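PDB 3EC3: protein disulfide-isomerase A4, which catalyses the rearrangement of disulfide bonds in proteins in the endoplasmic reticulum, the chain here being its noncatalytic b and b' thioredoxin-like domains. Local coordinates for residues V118-T123 and F171-E176; V137-V142 and N196-D201; L30-G35 and L69-G74; P39-Y44 and F57-S62; K164-Y169 and A225-K230. The protein carries 1 engineered substitution. All coordinates share one frame; numbering follows the deposited sequence.

Overall arrangement
The five contacts fall into two groups, one in each thioredoxin-like domain of this two-domain, noncatalytic fragment. Interactions 3 and 4, their centres about 8 Å apart, belong to the first sheet: strands 28-32 and 57-60 are neighbours there, joined by the bonds G31 N to H58 O and T60 N to G31 O, and interaction 4 is nested in the loop that interaction 3 closes. Interactions 1 and 2, centres about 7 Å apart, share the second sheet through adjacent strands 170-175 and 135-140. Interaction 5 touches both, F226 packing on I199 and F171 on F166. Between interactions 2 and 3 the centres lie about 38 Å apart.

Interaction 1: V118-T123 and F171-E176; sequences VGHRKT and FAIADE
Strands 118-121 and 171-175 run parallel, their axes 4.6 Å apart at closest and turned 37° from each other; the firm pairing centres on H120 and I173. Around that pair I173 N donates to G119 O at 3.0 Å and R121 N to I173 O at 2.9 Å, both nearly along the C=O axis. Towards V118 the strands are bridged by a water, which accepts from G119 N and donates to F171 O. On the face with V118, H120, F171 and I173, CG1 of V118 meets CG2 of I173 at 3.7 Å, the two branched side chains crossing at about a right angle; V118 also packs on helix 149-163. H120 has CG anti to its backbone N (chi1 180°), and its ring brings CD2 within 3.6 Å of I173 O, the oxygen lying at the ring edge, while CG of K122 covers one face. A second water joins H120 NE2, R121 O and D175 N. On the other face R121 CB rests on A172 CB at 3.7 Å, where a small methyl lets the arginine stem lie close over the strand. The extended chain of R121 carries its guanidinium on to a salt bridge with E182 and to the ring of Y179. The edge strand of this thioredoxin-like sheet is joined to its neighbour here by two direct backbone bonds, with waters linking backbone groups beyond them.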
# COMPACT_ATOMS: atom_id res chain seq x y z
N VAL A 118 2.13 -3.23 -4.78
CA VAL A 118 3.09 -2.14 -5.14
C VAL A 118 2.44 -0.78 -4.99
O VAL A 118 1.68 -0.33 -5.86
CB VAL A 118 3.69 -2.28 -6.56
CG1 VAL A 118 4.71 -1.12 -6.82
CG2 VAL A 118 4.43 -3.59 -6.73
N GLY A 119 2.72 -0.16 -3.84
CA GLY A 119 2.20 1.16 -3.51
C GLY A 119 3.20 2.23 -3.85
O GLY A 119 4.24 1.96 -4.45
N HIS A 120 2.88 3.46 -3.45
CA HIS A 120 3.72 4.64 -3.74
C HIS A 120 4.32 5.13 -2.42
O HIS A 120 3.60 5.62 -1.55
CB HIS A 120 2.88 5.77 -4.39
CG HIS A 120 3.68 7.01 -4.72
ND1 HIS A 120 3.07 8.18 -5.12
CD2 HIS A 120 5.01 7.26 -4.71
CE1 HIS A 120 3.99 9.11 -5.34
NE2 HIS A 120 5.18 8.57 -5.13
N ARG A 121 5.63 4.92 -2.28
CA ARG A 121 6.38 5.37 -1.10
C ARG A 121 6.71 6.84 -1.30
O ARG A 121 7.28 7.23 -2.32
CB ARG A 121 7.65 4.52 -0.93
CG ARG A 121 8.61 5.02 0.19
CD ARG A 121 9.85 4.17 0.08
NE ARG A 121 10.89 4.50 1.06
CZ ARG A 121 12.08 4.99 0.73
NH1 ARG A 121 12.98 5.20 1.67
NH2 ARG A 121 12.36 5.27 -0.55
N LYS A 122 6.32 7.66 -0.33
CA LYS A 122 6.42 9.09 -0.40
C LYS A 122 7.16 9.55 0.84
O LYS A 122 6.98 8.98 1.90
CB LYS A 122 5.03 9.69 -0.38
CG LYS A 122 4.26 9.49 -1.66
CD LYS A 122 3.02 10.35 -1.70
CE LYS A 122 1.88 9.71 -0.96
NZ LYS A 122 0.61 10.24 -1.53
N THR A 123 7.97 10.60 0.73
CA THR A 123 8.56 11.19 1.93
C THR A 123 7.50 11.52 3.02
O THR A 123 7.81 11.48 4.21
CB THR A 123 9.44 12.44 1.62
OG1 THR A 123 8.68 13.40 0.86
CG2 THR A 123 10.69 12.04 0.85
N PHE A 171 7.41 -4.06 -1.68
CA PHE A 171 7.89 -3.37 -2.89
C PHE A 171 7.13 -2.06 -2.97
O PHE A 171 5.94 -1.99 -2.56
CB PHE A 171 7.58 -4.16 -4.14
CG PHE A 171 8.40 -5.44 -4.34
CD1 PHE A 171 8.24 -6.55 -3.53
CD2 PHE A 171 9.31 -5.53 -5.40
CE1 PHE A 171 8.99 -7.73 -3.75
CE2 PHE A 171 10.06 -6.70 -5.63
CZ PHE A 171 9.90 -7.80 -4.80
N ALA A 172 7.79 -1.02 -3.45
CA ALA A 172 7.13 0.28 -3.63
C ALA A 172 7.77 0.99 -4.80
O ALA A 172 8.98 0.77 -5.09
CB ALA A 172 7.25 1.13 -2.37
N ILE A 173 7.01 1.86 -5.47
CA ILE A 173 7.64 2.76 -6.43
C ILE A 173 7.84 4.09 -5.68
O ILE A 173 7.12 4.40 -4.71
CB ILE A 173 6.74 2.97 -7.69
CG1 ILE A 173 5.43 3.66 -7.30
CG2 ILE A 173 6.58 1.60 -8.48
CD1 ILE A 173 4.59 4.10 -8.53
N ALA A 174 8.83 4.87 -6.10
CA ALA A 174 9.18 6.11 -5.41
C ALA A 174 9.57 7.15 -6.46
O ALA A 174 10.18 6.80 -7.48
CB ALA A 174 10.33 5.89 -4.42
N ASP A 175 9.18 8.40 -6.23
CA ASP A 175 9.54 9.44 -7.19
C ASP A 175 11.02 9.80 -7.05
O ASP A 175 11.50 10.01 -5.94
CB ASP A 175 8.67 10.69 -7.03
CG ASP A 175 9.01 11.74 -8.05
OD1 ASP A 175 9.66 12.73 -7.68
OD2 ASP A 175 8.76 11.52 -9.24
N GLU A 176 11.74 9.87 -8.17
CA GLU A 176 13.22 10.06 -8.12
C GLU A 176 13.65 11.43 -7.59
O GLU A 176 14.74 11.54 -6.99
CB GLU A 176 13.88 9.79 -9.48
CG GLU A 176 13.30 10.60 -10.61
CD GLU A 176 13.79 10.16 -11.99
OE1 GLU A 176 14.69 9.29 -12.07
OE2 GLU A 176 13.29 10.70 -13.00
O HOH W 1 3.63 -1.50 -1.43
O HOH W 2 7.72 9.37 -4.04

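Interaction 2: V137-V142 and N196-D201; sequences VVYYSV and NAAILD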
# COMPACT_ATOMS: atom_id res chain seq x y z
N VAL A 137 12.69 -0.75 -3.38
CA VAL A 137 12.21 0.52 -3.93
C VAL A 137 12.59 0.72 -5.39
O VAL A 137 13.75 0.55 -5.74
CB VAL A 137 12.76 1.73 -3.14
CG1 VAL A 137 12.08 3.06 -3.68
CG2 VAL A 137 12.49 1.56 -1.62
N VAL A 138 11.61 1.08 -6.23
CA VAL A 138 11.86 1.37 -7.64
C VAL A 138 11.63 2.87 -7.89
O VAL A 138 10.52 3.40 -7.69
CB VAL A 138 11.04 0.46 -8.60
CG1 VAL A 138 11.21 0.86 -10.07
CG2 VAL A 138 11.43 -1.03 -8.39
N TYR A 139 12.69 3.56 -8.32
CA TYR A 139 12.68 5.01 -8.47
C TYR A 139 12.50 5.45 -9.93
O TYR A 139 13.22 5.00 -10.83
CB TYR A 139 14.01 5.60 -7.98
CG TYR A 139 14.39 5.28 -6.55
CD1 TYR A 139 15.18 4.19 -6.25
CD2 TYR A 139 13.99 6.11 -5.50
CE1 TYR A 139 15.56 3.90 -4.94
CE2 TYR A 139 14.36 5.81 -4.17
CZ TYR A 139 15.14 4.70 -3.91
OH TYR A 139 15.53 4.38 -2.62
N TYR A 140 11.59 6.38 -10.13
CA TYR A 140 11.38 6.99 -11.44
C TYR A 140 10.50 8.22 -11.32
O TYR A 140 10.24 8.69 -10.23
CB TYR A 140 10.84 6.00 -12.49
CG TYR A 140 9.48 5.36 -12.21
CD1 TYR A 140 9.37 4.23 -11.39
CD2 TYR A 140 8.32 5.85 -12.83
CE1 TYR A 140 8.14 3.61 -11.18
CE2 TYR A 140 7.07 5.25 -12.61
CZ TYR A 140 7.00 4.12 -11.78
OH TYR A 140 5.81 3.51 -11.58
N SER A 141 10.03 8.75 -12.45
CA SER A 141 9.13 9.90 -12.41
C SER A 141 7.71 9.42 -12.16
O SER A 141 7.06 8.89 -13.08
CB SER A 141 9.24 10.73 -13.71
OG SER A 141 8.29 11.77 -13.73
N VAL A 142 7.21 9.59 -10.94
CA VAL A 142 5.90 8.99 -10.55
C VAL A 142 4.84 10.07 -10.64
O VAL A 142 4.94 11.08 -9.97
CB VAL A 142 5.96 8.38 -9.10
CG1 VAL A 142 4.55 7.93 -8.64
CG2 VAL A 142 6.93 7.18 -9.09
N ASN A 196 15.46 3.21 -11.70
CA ASN A 196 16.53 2.63 -10.87
C ASN A 196 15.93 1.91 -9.68
O ASN A 196 14.75 2.11 -9.37
CB ASN A 196 17.44 3.76 -10.39
CG ASN A 196 18.34 4.26 -11.49
OD1 ASN A 196 19.31 3.60 -11.85
ND2 ASN A 196 18.02 5.43 -12.04
N ALA A 197 16.72 1.04 -9.02
CA ALA A 197 16.15 0.24 -7.92
C ALA A 197 17.14 0.05 -6.78
O ALA A 197 18.35 -0.03 -7.01
CB ALA A 197 15.64 -1.11 -8.44
N ALA A 198 16.61 0.00 -5.57
CA ALA A 198 17.39 -0.29 -4.37
C ALA A 198 16.65 -1.24 -3.42
O ALA A 198 15.41 -1.40 -3.50
CB ALA A 198 17.80 1.02 -3.66
N ILE A 199 17.40 -1.87 -2.53
CA ILE A 199 16.82 -2.61 -1.44
C ILE A 199 17.30 -2.05 -0.11
O ILE A 199 18.50 -1.89 0.10
CB ILE A 199 17.17 -4.12 -1.53
CG1 ILE A 199 16.64 -4.69 -2.86
CG2 ILE A 199 16.63 -4.87 -0.27
CD1 ILE A 199 16.84 -6.14 -3.09
N LEU A 200 16.37 -1.77 0.80
CA LEU A 200 16.72 -1.45 2.18
C LEU A 200 16.53 -2.71 3.06
O LEU A 200 15.43 -3.28 3.09
CB LEU A 200 15.85 -0.30 2.72
CG LEU A 200 15.46 0.91 1.85
CD1 LEU A 200 14.96 2.07 2.72
CD2 LEU A 200 16.60 1.38 0.95
N ASP A 201 17.57 -3.15 3.78
CA ASP A 201 17.43 -4.34 4.63
C ASP A 201 17.14 -4.06 6.09
O ASP A 201 17.16 -2.90 6.54
CB ASP A 201 18.58 -5.35 4.46
CG ASP A 201 19.83 -4.97 5.23
OD1 ASP A 201 19.81 -3.92 5.92
OD2 ASP A 201 20.83 -5.72 5.16
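The ring of Y139 has CG1 of V137 over one face, 3.5 Å above the plane and offset toward the rim, and the methyl of A198 at its edge, in plane, with CE1 3.9 Å from A198 CB. CG of Y139 lies anti to its carbonyl carbon (chi1 -57°), and from there the ring brings CD1 beside N196 O. At the far end the hydroxyl is hydrogen-bonded to E182. The strands themselves pair antiparallel: V137 with A198 and Y139 with N196 are hydrogen-bonded pairs, and V138 with A197 is the non-hydrogen-bonded pair between them. The shortest bond, Y139 N to N196 O, is 2.7 Å. Small residues suit strand 196-200: A197 meets CG2 of V138 at 4.2 Å on the face covered by helix 216-227, and A198 fits beside the tyrosine. N196, next to the ring, turns its amide oxygen to S191. In this thioredoxin-like sheet, four backbone bonds satisfy the peptide groups of V137, Y139, N196 and A198, and the polar ends of Y139 and N196 find partners beyond the strands.

Interaction 3: L30-G35 and L69-G74; sequences LGVFQG and LKVSLG
V32 meets the 69-74 loop with both methyls: CG1 touches CD2 of L73 at 3.7 Å, the two side chains crossing at about a right angle, and CG2 lies 4.3 Å from CD1 of L69. CG1 also approaches V71 CG2. Deeper in, CD2 of L30 presses on CD1 of L69 at 3.4 Å, closer than two methyls normally approach. Near the surface L73 lies against Q34, whose CG is 3.7 Å from L73 CB. One backbone bond ties the pieces, G74 N to V32 O at 2.6 Å, and the F33 ring approaches G74 CA obliquely. G74 has phi 96° and psi 41°, where a side chain would be jammed against the preceding carbonyl, hence glycine. In the next shell, a Schellman motif at K70 ends helix 63-69 and turns the chain back toward the sheet, while A66 and V77 pack on V32. Branched aliphatic groups thus fill the space between strand 28-32 and the connection from helix 63-69 to strand 75-79, though S72 O is buried with no partner in the model.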
# COMPACT_ATOMS: atom_id res chain seq x y z
N LEU A 30 -13.20 0.47 5.63
CA LEU A 30 -14.64 0.65 5.74
C LEU A 30 -15.29 -0.38 6.64
O LEU A 30 -15.39 -1.56 6.24
CB LEU A 30 -15.27 0.57 4.38
CG LEU A 30 -16.76 0.92 4.41
CD1 LEU A 30 -17.05 2.29 4.95
CD2 LEU A 30 -17.33 0.78 2.99
N GLY A 31 -15.85 0.07 7.75
CA GLY A 31 -16.68 -0.80 8.60
C GLY A 31 -18.12 -0.81 8.09
O GLY A 31 -18.74 0.26 7.96
N VAL A 32 -18.68 -2.00 7.84
CA VAL A 32 -20.06 -2.06 7.31
C VAL A 32 -20.91 -2.77 8.35
O VAL A 32 -20.77 -3.99 8.53
CB VAL A 32 -20.11 -2.86 5.99
CG1 VAL A 32 -21.57 -2.94 5.41
CG2 VAL A 32 -19.12 -2.26 4.91
N PHE A 33 -21.82 -2.04 8.97
CA PHE A 33 -22.54 -2.50 10.17
C PHE A 33 -24.01 -2.23 10.09
O PHE A 33 -24.45 -1.51 9.21
CB PHE A 33 -21.86 -1.93 11.42
CG PHE A 33 -20.46 -2.47 11.60
CD1 PHE A 33 -19.35 -1.66 11.31
CD2 PHE A 33 -20.26 -3.83 11.95
CE1 PHE A 33 -18.04 -2.17 11.42
CE2 PHE A 33 -18.97 -4.36 12.05
CZ PHE A 33 -17.85 -3.52 11.78
N GLN A 34 -24.77 -2.79 11.01
CA GLN A 34 -26.23 -2.64 10.95
C GLN A 34 -26.70 -1.29 11.50
O GLN A 34 -27.72 -0.76 11.08
CB GLN A 34 -26.89 -3.81 11.68
CG GLN A 34 -26.41 -5.18 11.10
CD GLN A 34 -27.17 -6.32 11.65
OE1 GLN A 34 -26.58 -7.34 12.07
NE2 GLN A 34 -28.50 -6.17 11.72
N GLY A 35 -25.93 -0.72 12.40
CA GLY A 35 -26.29 0.57 12.97
C GLY A 35 -25.37 0.99 14.08
O GLY A 35 -24.43 0.29 14.44
N LEU A 69 -21.03 -3.01 -2.61
CA LEU A 69 -19.74 -3.61 -2.27
C LEU A 69 -19.75 -5.12 -2.29
O LEU A 69 -18.72 -5.75 -2.05
CB LEU A 69 -19.27 -3.17 -0.89
CG LEU A 69 -18.96 -1.69 -0.73
CD1 LEU A 69 -18.52 -1.46 0.71
CD2 LEU A 69 -17.91 -1.25 -1.74
N LYS A 70 -20.92 -5.69 -2.52
CA LYS A 70 -21.13 -7.12 -2.56
C LYS A 70 -20.77 -7.82 -1.21
O LYS A 70 -20.26 -8.94 -1.19
CB LYS A 70 -20.43 -7.71 -3.82
CG LYS A 70 -21.00 -7.11 -5.13
CD LYS A 70 -20.84 -8.04 -6.41
CE LYS A 70 -22.07 -7.96 -7.34
NZ LYS A 70 -22.09 -9.01 -8.46
N VAL A 71 -21.11 -7.17 -0.10
CA VAL A 71 -20.87 -7.73 1.25
C VAL A 71 -22.14 -7.71 2.08
O VAL A 71 -23.01 -6.85 1.86
CB VAL A 71 -19.76 -6.95 2.04
CG1 VAL A 71 -18.41 -6.96 1.31
CG2 VAL A 71 -20.20 -5.51 2.39
N SER A 72 -22.29 -8.62 3.03
CA SER A 72 -23.41 -8.49 3.97
C SER A 72 -22.97 -7.55 5.11
O SER A 72 -21.81 -7.08 5.14
CB SER A 72 -23.88 -9.84 4.50
OG SER A 72 -22.77 -10.58 4.98
N LEU A 73 -23.88 -7.21 6.02
CA LEU A 73 -23.55 -6.30 7.12
C LEU A 73 -22.68 -7.06 8.11
O LEU A 73 -22.74 -8.31 8.17
CB LEU A 73 -24.82 -5.70 7.77
CG LEU A 73 -25.74 -4.87 6.83
CD1 LEU A 73 -27.08 -4.47 7.48
CD2 LEU A 73 -25.05 -3.64 6.26
N GLY A 74 -21.84 -6.36 8.86
CA GLY A 74 -21.05 -6.98 9.91
C GLY A 74 -19.66 -7.32 9.43
O GLY A 74 -19.14 -8.40 9.71

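Interaction 4: P39-Y44 and F57-S62; sequences PGYLQY and FHHTFS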
# COMPACT_ATOMS: atom_id res chain seq x y z
N PRO A 39 -22.89 -4.25 18.15
CA PRO A 39 -21.68 -4.57 18.90
C PRO A 39 -20.39 -4.63 18.00
O PRO A 39 -19.33 -4.20 18.44
CB PRO A 39 -22.04 -5.90 19.55
CG PRO A 39 -23.50 -5.78 19.80
CD PRO A 39 -23.99 -5.17 18.51
N GLY A 40 -20.52 -5.11 16.76
CA GLY A 40 -19.35 -5.20 15.86
C GLY A 40 -18.84 -3.81 15.53
O GLY A 40 -17.62 -3.55 15.49
N TYR A 41 -19.76 -2.89 15.28
CA TYR A 41 -19.35 -1.50 15.04
C TYR A 41 -18.56 -0.94 16.23
O TYR A 41 -17.61 -0.17 16.06
CB TYR A 41 -20.60 -0.66 14.76
CG TYR A 41 -20.35 0.84 14.75
CD1 TYR A 41 -20.94 1.67 15.71
CD2 TYR A 41 -19.52 1.43 13.77
CE1 TYR A 41 -20.73 3.04 15.71
CE2 TYR A 41 -19.27 2.79 13.79
CZ TYR A 41 -19.91 3.59 14.72
OH TYR A 41 -19.68 4.96 14.74
N LEU A 42 -18.96 -1.29 17.45
CA LEU A 42 -18.31 -0.73 18.62
C LEU A 42 -16.89 -1.27 18.75
O LEU A 42 -15.97 -0.53 19.11
CB LEU A 42 -19.13 -1.04 19.90
CG LEU A 42 -20.51 -0.35 19.93
CD1 LEU A 42 -21.16 -0.71 21.22
CD2 LEU A 42 -20.42 1.18 19.87
N GLN A 43 -16.71 -2.54 18.40
CA GLN A 43 -15.40 -3.15 18.37
C GLN A 43 -14.50 -2.49 17.29
O GLN A 43 -13.29 -2.24 17.48
CB GLN A 43 -15.54 -4.65 18.08
CG GLN A 43 -16.02 -5.49 19.26
CD GLN A 43 -15.16 -5.30 20.51
OE1 GLN A 43 -15.50 -4.52 21.40
NE2 GLN A 43 -14.08 -6.02 20.59
N TYR A 44 -15.11 -2.19 16.16
CA TYR A 44 -14.41 -1.48 15.06
C TYR A 44 -13.94 -0.09 15.52
O TYR A 44 -12.77 0.26 15.31
CB TYR A 44 -15.36 -1.38 13.85
CG TYR A 44 -14.80 -0.55 12.69
CD1 TYR A 44 -15.38 0.65 12.33
CD2 TYR A 44 -13.70 -1.01 11.96
CE1 TYR A 44 -14.87 1.41 11.26
CE2 TYR A 44 -13.18 -0.27 10.91
CZ TYR A 44 -13.77 0.96 10.58
OH TYR A 44 -13.26 1.67 9.49
N PHE A 57 -10.27 6.04 9.05
CA PHE A 57 -11.32 5.02 9.13
C PHE A 57 -12.71 5.55 8.76
O PHE A 57 -13.07 6.71 9.14
CB PHE A 57 -11.35 4.51 10.58
CG PHE A 57 -10.12 3.72 10.96
CD1 PHE A 57 -8.98 4.37 11.42
CD2 PHE A 57 -10.12 2.33 10.86
CE1 PHE A 57 -7.84 3.64 11.76
CE2 PHE A 57 -8.99 1.58 11.24
CZ PHE A 57 -7.83 2.25 11.68
N HIS A 58 -13.50 4.74 8.04
CA HIS A 58 -14.85 5.13 7.70
C HIS A 58 -15.78 3.99 8.10
O HIS A 58 -15.30 2.86 8.35
CB HIS A 58 -14.98 5.38 6.21
CG HIS A 58 -14.01 6.41 5.71
ND1 HIS A 58 -14.32 7.74 5.63
CD2 HIS A 58 -12.70 6.30 5.36
CE1 HIS A 58 -13.26 8.42 5.20
NE2 HIS A 58 -12.26 7.56 5.01
N HIS A 59 -17.07 4.31 8.16
CA HIS A 59 -18.09 3.27 8.44
C HIS A 59 -19.35 3.57 7.72
O HIS A 59 -19.59 4.70 7.32
CB HIS A 59 -18.35 3.12 9.95
CG HIS A 59 -18.92 4.33 10.59
ND1 HIS A 59 -18.15 5.33 11.12
CD2 HIS A 59 -20.21 4.70 10.81
CE1 HIS A 59 -18.92 6.26 11.65
NE2 HIS A 59 -20.19 5.90 11.49
N THR A 60 -20.17 2.55 7.51
CA THR A 60 -21.46 2.79 6.93
C THR A 60 -22.48 1.82 7.50
O THR A 60 -22.13 0.67 7.86
CB THR A 60 -21.40 2.69 5.36
OG1 THR A 60 -22.66 3.08 4.82
CG2 THR A 60 -21.09 1.27 4.90
N PHE A 61 -23.72 2.26 7.58
CA PHE A 61 -24.80 1.37 7.96
C PHE A 61 -25.77 1.16 6.78
O PHE A 61 -26.86 0.63 6.96
CB PHE A 61 -25.57 1.95 9.15
CG PHE A 61 -24.70 2.45 10.25
CD1 PHE A 61 -24.77 3.79 10.65
CD2 PHE A 61 -23.79 1.59 10.87
CE1 PHE A 61 -23.96 4.27 11.69
CE2 PHE A 61 -22.95 2.07 11.93
CZ PHE A 61 -23.04 3.39 12.33
N SER A 62 -25.35 1.58 5.58
CA SER A 62 -26.21 1.60 4.37
C SER A 62 -26.28 0.24 3.69
O SER A 62 -25.25 -0.27 3.27
CB SER A 62 -25.62 2.59 3.36
OG SER A 62 -26.29 2.55 2.11
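Y41 and Y44, one helical turn apart, send their rings from helix 39-51 toward strand 57-60, each with CG anti to the backbone N. F61 directs its edge at the face of Y41, CZ of F61 lying 3.9 Å above the plane of the Y41 ring, over its centre, with the planes at 83°: a T-shaped pair. Y41 presents its own edge to the face of H59, CE2 lying 3.6 Å from CG of H59 and the planes turned by 53°. Its hydroxyl stands over the rim of the imidazole and is hydrogen-bonded to Q45, while H59 ND1 bonds to S8. Aromatic residues suit this cluster because flat rings pack by face and by edge. Y44 instead turns to the backbone and gives its OH proton to H58 O at 2.6 Å, the donor tilted 22° from the carbonyl plane. The same OH lies in the plane of the F57 ring, at its edge, 3.5 Å from CD2. An alanine in place of Y44 would probably leave H58 O with G31 N but without its hydroxyl donor and open a gap beside F57 and H59. The contact lies within a beta-alpha-beta unit, strand 28-32, helix 39-51 and strand 57-60, of the first thioredoxin-like domain: I29 of the first strand packs on Y44 and F57, A48 and L51 continue the helix face over F57, and strand 9-10 flanks H59 and F61.

Interaction 5: K164-Y169 and A225-K230; sequences KDFPEY and AFKKGK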
# COMPACT_ATOMS: atom_id res chain seq x y z
N LYS A 164 4.88 -9.95 -6.91
CA LYS A 164 3.95 -11.05 -6.60
C LYS A 164 4.69 -12.34 -6.28
O LYS A 164 4.12 -13.25 -5.68
CB LYS A 164 3.02 -11.34 -7.77
CG LYS A 164 3.74 -11.84 -8.99
CD LYS A 164 2.78 -12.68 -9.83
CE LYS A 164 3.25 -12.70 -11.29
NZ LYS A 164 4.65 -13.14 -11.36
N ASP A 165 5.95 -12.40 -6.69
CA ASP A 165 6.79 -13.61 -6.50
C ASP A 165 7.59 -13.60 -5.21
O ASP A 165 8.15 -14.66 -4.79
CB ASP A 165 7.72 -13.77 -7.68
CG ASP A 165 7.01 -14.30 -8.90
OD1 ASP A 165 5.91 -14.89 -8.73
OD2 ASP A 165 7.53 -14.14 -10.02
N PHE A 166 7.65 -12.43 -4.56
CA PHE A 166 8.40 -12.24 -3.33
C PHE A 166 7.55 -11.64 -2.23
O PHE A 166 7.82 -10.51 -1.77
CB PHE A 166 9.65 -11.39 -3.57
CG PHE A 166 10.64 -12.04 -4.54
CD1 PHE A 166 10.57 -11.79 -5.91
CD2 PHE A 166 11.64 -12.87 -4.06
CE1 PHE A 166 11.49 -12.40 -6.81
CE2 PHE A 166 12.58 -13.48 -4.93
CZ PHE A 166 12.49 -13.24 -6.31
N PRO A 167 6.51 -12.37 -1.80
CA PRO A 167 5.64 -11.79 -0.79
C PRO A 167 6.36 -11.49 0.51
O PRO A 167 5.84 -10.77 1.36
CB PRO A 167 4.57 -12.86 -0.60
CG PRO A 167 5.27 -14.18 -1.00
CD PRO A 167 6.05 -13.73 -2.19
N GLU A 168 7.54 -12.08 0.69
CA GLU A 168 8.33 -11.90 1.90
C GLU A 168 9.01 -10.52 1.98
O GLU A 168 9.51 -10.11 3.06
CB GLU A 168 9.39 -13.00 1.99
CG GLU A 168 10.43 -12.92 0.87
CD GLU A 168 10.09 -13.81 -0.33
OE1 GLU A 168 8.90 -14.13 -0.54
OE2 GLU A 168 11.03 -14.22 -1.05
N TYR A 169 9.02 -9.78 0.85
CA TYR A 169 9.55 -8.41 0.83
C TYR A 169 8.42 -7.44 0.47
O TYR A 169 7.48 -7.83 -0.22
CB TYR A 169 10.67 -8.27 -0.22
CG TYR A 169 11.75 -9.32 -0.07
CD1 TYR A 169 12.21 -9.70 1.21
CD2 TYR A 169 12.33 -9.92 -1.19
CE1 TYR A 169 13.23 -10.67 1.38
CE2 TYR A 169 13.36 -10.90 -1.04
CZ TYR A 169 13.79 -11.26 0.23
OH TYR A 169 14.78 -12.21 0.36
N ALA A 225 19.49 -11.91 -6.07
CA ALA A 225 20.89 -11.81 -5.63
C ALA A 225 20.94 -11.31 -4.18
O ALA A 225 21.76 -11.80 -3.37
CB ALA A 225 21.68 -10.91 -6.56
N PHE A 226 20.03 -10.39 -3.86
CA PHE A 226 19.84 -9.93 -2.49
C PHE A 226 19.50 -11.08 -1.54
O PHE A 226 20.12 -11.21 -0.49
CB PHE A 226 18.74 -8.87 -2.39
CG PHE A 226 18.32 -8.58 -0.94
CD1 PHE A 226 17.15 -9.13 -0.42
CD2 PHE A 226 19.12 -7.78 -0.12
CE1 PHE A 226 16.77 -8.86 0.89
CE2 PHE A 226 18.76 -7.53 1.21
CZ PHE A 226 17.59 -8.06 1.72
N LYS A 227 18.51 -11.88 -1.92
CA LYS A 227 18.00 -13.00 -1.13
C LYS A 227 19.10 -13.98 -0.82
O LYS A 227 19.20 -14.50 0.31
CB LYS A 227 16.93 -13.73 -1.94
CG LYS A 227 16.30 -14.94 -1.25
CD LYS A 227 15.26 -15.52 -2.20
CE LYS A 227 13.88 -15.66 -1.58
NZ LYS A 227 13.55 -14.79 -0.40
N LYS A 228 19.91 -14.22 -1.84
CA LYS A 228 21.00 -15.20 -1.79
C LYS A 228 22.27 -14.65 -1.15
O LYS A 228 23.27 -15.36 -1.05
CB LYS A 228 21.29 -15.69 -3.21
CG LYS A 228 20.30 -16.71 -3.74
CD LYS A 228 20.74 -17.24 -5.10
CE LYS A 228 19.56 -17.34 -6.08
NZ LYS A 228 19.95 -16.95 -7.49
N GLY A 229 22.21 -13.39 -0.70
CA GLY A 229 23.34 -12.74 -0.04
C GLY A 229 24.50 -12.44 -0.96
O GLY A 229 25.65 -12.47 -0.52
N LYS A 230 24.22 -12.14 -2.23
CA LYS A 230 25.28 -11.97 -3.24
C LYS A 230 25.61 -10.51 -3.54
O LYS A 230 26.47 -10.22 -4.39
CB LYS A 230 24.91 -12.71 -4.53
CG LYS A 230 25.11 -14.20 -4.45
CD LYS A 230 24.22 -14.96 -5.43
CE LYS A 230 24.54 -14.66 -6.90
NZ LYS A 230 24.15 -15.81 -7.77
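K227 carries the polar part of this surface contact: its NZ donates to E168 OE2 at 2.7 Å, a salt bridge, and to Y169 OH at 3.0 Å. The carboxylate oxygen is met on its anti side, with the nitrogen 25° out of the carboxylate plane. The lysine leaves the helix extended, CG anti to the backbone N (chi1 180°), then bends at its last two torsions, away from staggered values, to bring NZ to both the carboxylate and the hydroxyl. Among the rings, F226 turns its edge to the face of Y169 in a T-shaped pair, the planes at 76° and F226 CE1 3.9 Å from Y169 CZ. A phenylalanine in place of Y169 would probably leave K227 NZ with E168 alone of its two partners here and lose the hydroxyl's contact with the lysine stem. The contact joins the last helix of the second thioredoxin-like domain, 216-227, to the loop between helix 149-163 and strand 170-175. That loop makes a type I beta turn from F166 to Y169, and the helix ends in a Schellman motif at G229, whose positive phi favours glycine. Of the apolar contacts, F166 presents its ring edge to K227, CE2 being 4.2 Å from CE of the lysine, and packs on V223 and M224 farther back along the helix. Within the turn itself, CG of E168 covers one face of the Y169 ring, 3.5 Å above its centre.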